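PDB 3OXN: putative transcriptional regulator, LysR family, which probably binds DNA to regulate transcription; this chain is its LysR substrate-binding domain, without the DNA-binding part. Local coordinates for residues A[111-116]-A[183-188]. Sequence-based numbering, arbitrary orientation.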
loop_
_atom_site.group_PDB
_atom_site.type_symbol
_atom_site.label_atom_id
_atom_site.label_comp_id
_atom_site.label_asym_id
_atom_site.label_seq_id
_atom_site.Cartn_x
_atom_site.Cartn_y
_atom_site.Cartn_z
ATOM N N ASP A 111 -19.372 -5.416 -23.560
ATOM C CA ASP A 111 -20.604 -5.690 -22.854
ATOM C C ASP A 111 -20.338 -6.488 -21.591
ATOM O O ASP A 111 -20.813 -6.118 -20.533
ATOM C CB ASP A 111 -21.644 -6.418 -23.703
ATOM C CG ASP A 111 -22.865 -6.832 -22.877
ATOM O OD1 ASP A 111 -23.443 -5.957 -22.182
ATOM O OD2 ASP A 111 -23.237 -8.030 -22.899
ATOM N N ASP A 112 -19.585 -7.576 -21.684
ATOM C CA ASP A 112 -19.329 -8.388 -20.496
ATOM C C ASP A 112 -18.713 -7.533 -19.399
ATOM O O ASP A 112 -19.122 -7.600 -18.233
ATOM C CB ASP A 112 -18.398 -9.557 -20.812
ATOM C CG ASP A 112 -18.850 -10.358 -22.018
ATOM O OD1 ASP A 112 -18.778 -9.833 -23.157
ATOM O OD2 ASP A 112 -19.264 -11.521 -21.814
ATOM N N TYR A 113 -17.725 -6.732 -19.778
ATOM C CA TYR A 113 -17.074 -5.830 -18.841
ATOM C C TYR A 113 -18.133 -4.988 -18.108
ATOM O O TYR A 113 -18.186 -4.962 -16.871
ATOM C CB TYR A 113 -16.078 -4.946 -19.602
ATOM C CG TYR A 113 -15.171 -4.091 -18.749
ATOM C CD1 TYR A 113 -15.404 -2.737 -18.603
ATOM C CD2 TYR A 113 -14.066 -4.640 -18.111
ATOM C CE1 TYR A 113 -14.577 -1.956 -17.836
ATOM C CE2 TYR A 113 -13.232 -3.876 -17.341
ATOM C CZ TYR A 113 -13.488 -2.527 -17.201
ATOM O OH TYR A 113 -12.662 -1.741 -16.412
ATOM N N LEU A 114 -18.993 -4.334 -18.882
ATOM C CA LEU A 114 -20.012 -3.427 -18.353
ATOM C C LEU A 114 -21.162 -4.083 -17.558
ATOM O O LEU A 114 -21.990 -3.373 -16.986
ATOM C CB LEU A 114 -20.586 -2.563 -19.484
ATOM C CG LEU A 114 -19.893 -1.222 -19.745
ATOM C CD1 LEU A 114 -18.420 -1.267 -19.420
ATOM C CD2 LEU A 114 -20.106 -0.790 -21.184
ATOM N N SER A 115 -21.209 -5.414 -17.506
ATOM C CA SER A 115 -22.285 -6.110 -16.801
ATOM C C SER A 115 -21.867 -6.647 -15.446
ATOM O O SER A 115 -22.644 -7.327 -14.791
ATOM C CB SER A 115 -22.790 -7.315 -17.606
ATOM O OG SER A 115 -22.444 -7.224 -18.970
ATOM N N HIS A 116 -20.634 -6.393 -15.035
ATOM C CA HIS A 116 -20.115 -7.030 -13.828
ATOM C C HIS A 116 -19.622 -6.009 -12.807
ATOM O O HIS A 116 -19.255 -4.885 -13.179
ATOM C CB HIS A 116 -18.981 -8.001 -14.188
ATOM C CG HIS A 116 -19.443 -9.278 -14.818
ATOM N ND1 HIS A 116 -19.647 -10.433 -14.093
ATOM C CD2 HIS A 116 -19.724 -9.586 -16.104
ATOM C CE1 HIS A 116 -20.042 -11.398 -14.907
ATOM N NE2 HIS A 116 -20.098 -10.910 -16.133
ATOM N N LYS A 183 -7.432 -10.508 -18.274
ATOM C CA LYS A 183 -8.103 -10.197 -19.534
ATOM C C LYS A 183 -7.803 -8.750 -19.943
ATOM O O LYS A 183 -7.797 -7.866 -19.099
ATOM C CB LYS A 183 -9.607 -10.421 -19.393
ATOM C CG LYS A 183 -9.967 -11.816 -18.908
ATOM C CD LYS A 183 -10.280 -12.742 -20.063
ATOM C CE LYS A 183 -9.823 -14.183 -19.793
ATOM N NZ LYS A 183 -8.328 -14.352 -19.926
ATOM N N PRO A 184 -7.526 -8.500 -21.233
ATOM C CA PRO A 184 -7.339 -7.112 -21.678
ATOM C C PRO A 184 -8.586 -6.243 -21.436
ATOM O O PRO A 184 -9.691 -6.758 -21.241
ATOM C CB PRO A 184 -7.103 -7.255 -23.177
ATOM C CG PRO A 184 -6.577 -8.632 -23.356
ATOM C CD PRO A 184 -7.209 -9.477 -22.290
ATOM N N LEU A 185 -8.398 -4.927 -21.432
ATOM C CA LEU A 185 -9.511 -3.999 -21.366
ATOM C C LEU A 185 -10.269 -4.083 -22.672
ATOM O O LEU A 185 -9.679 -3.874 -23.731
ATOM C CB LEU A 185 -8.991 -2.580 -21.203
ATOM C CG LEU A 185 -8.453 -2.178 -19.843
ATOM C CD1 LEU A 185 -7.871 -0.787 -19.954
ATOM C CD2 LEU A 185 -9.560 -2.252 -18.806
ATOM N N PRO A 186 -11.585 -4.355 -22.608
ATOM C CA PRO A 186 -12.408 -4.553 -23.797
ATOM C C PRO A 186 -12.648 -3.240 -24.506
ATOM O O PRO A 186 -13.701 -3.073 -25.118
ATOM C CB PRO A 186 -13.739 -5.051 -23.232
ATOM C CG PRO A 186 -13.536 -5.230 -21.780
ATOM C CD PRO A 186 -12.407 -4.345 -21.397
ATOM N N PHE A 187 -11.705 -2.310 -24.395
ATOM C CA PHE A 187 -11.798 -1.060 -25.132
ATOM C C PHE A 187 -10.433 -0.473 -25.447
ATOM O O PHE A 187 -9.405 -0.959 -24.974
ATOM C CB PHE A 187 -12.686 -0.035 -24.409
ATOM C CG PHE A 187 -12.274 0.249 -22.992
ATOM C CD1 PHE A 187 -11.331 1.227 -22.710
ATOM C CD2 PHE A 187 -12.845 -0.445 -21.936
ATOM C CE1 PHE A 187 -10.968 1.503 -21.390
ATOM C CE2 PHE A 187 -12.484 -0.170 -20.609
ATOM C CZ PHE A 187 -11.548 0.801 -20.339
ATOM N N GLN A 188 -10.434 0.558 -26.281
ATOM C CA GLN A 188 -9.204 1.221 -26.651
ATOM C C GLN A 188 -8.830 2.112 -25.499
ATOM O O GLN A 188 -9.616 2.968 -25.087
ATOM C CB GLN A 188 -9.383 2.061 -27.918
ATOM C CG GLN A 188 -8.057 2.485 -28.562
ATOM C CD GLN A 188 -8.108 3.886 -29.167
ATOM O OE1 GLN A 188 -9.150 4.326 -29.666
ATOM N NE2 GLN A 188 -6.977 4.597 -29.115
#
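Tyr113 OH meets the methyl CD2 of Leu185 at 4.0 Å and is hydrogen-bonded to Thr165 OG1 of strand 163-167. Below the hydroxyl, the ring and CB of Tyr113 also meet segment 183-188. Pro186 comes in across the near end: its CD sits over one face of the Tyr113 ring, 4.1 Å from the centroid of that ring and 26° off the normal, a CH-pi contact, and Pro186 CG packs at 3.4 Å from Tyr113 CB. That CB already points toward segment 183-188, and with CG anti to the backbone N (chi1 -171°) the ring continues that way. The setting is one lobe of the LysR substrate-binding domain, a periplasmic-binding-protein-like fold; the contact joins the short helix 110-114 to the loop leaving edge strand 180-183, with Cys95 of strand 93-98 touching both Tyr113 and Leu185. Phe187 turns an edge toward the tyrosine face in an offset edge-to-face pair, planes at 71° and centroids 5.8 Å apart, its CE2 lying 3.9 Å from Tyr113 CE1. Leu185 CB lies over the centre of one face of the Phe187 ring, 4.2 Å above the plane. Beyond the tyrosine, Phe187 also packs on Ile131 and Ala134 of helix 125-134, and Tyr113 makes a second edge-to-face pair with His118.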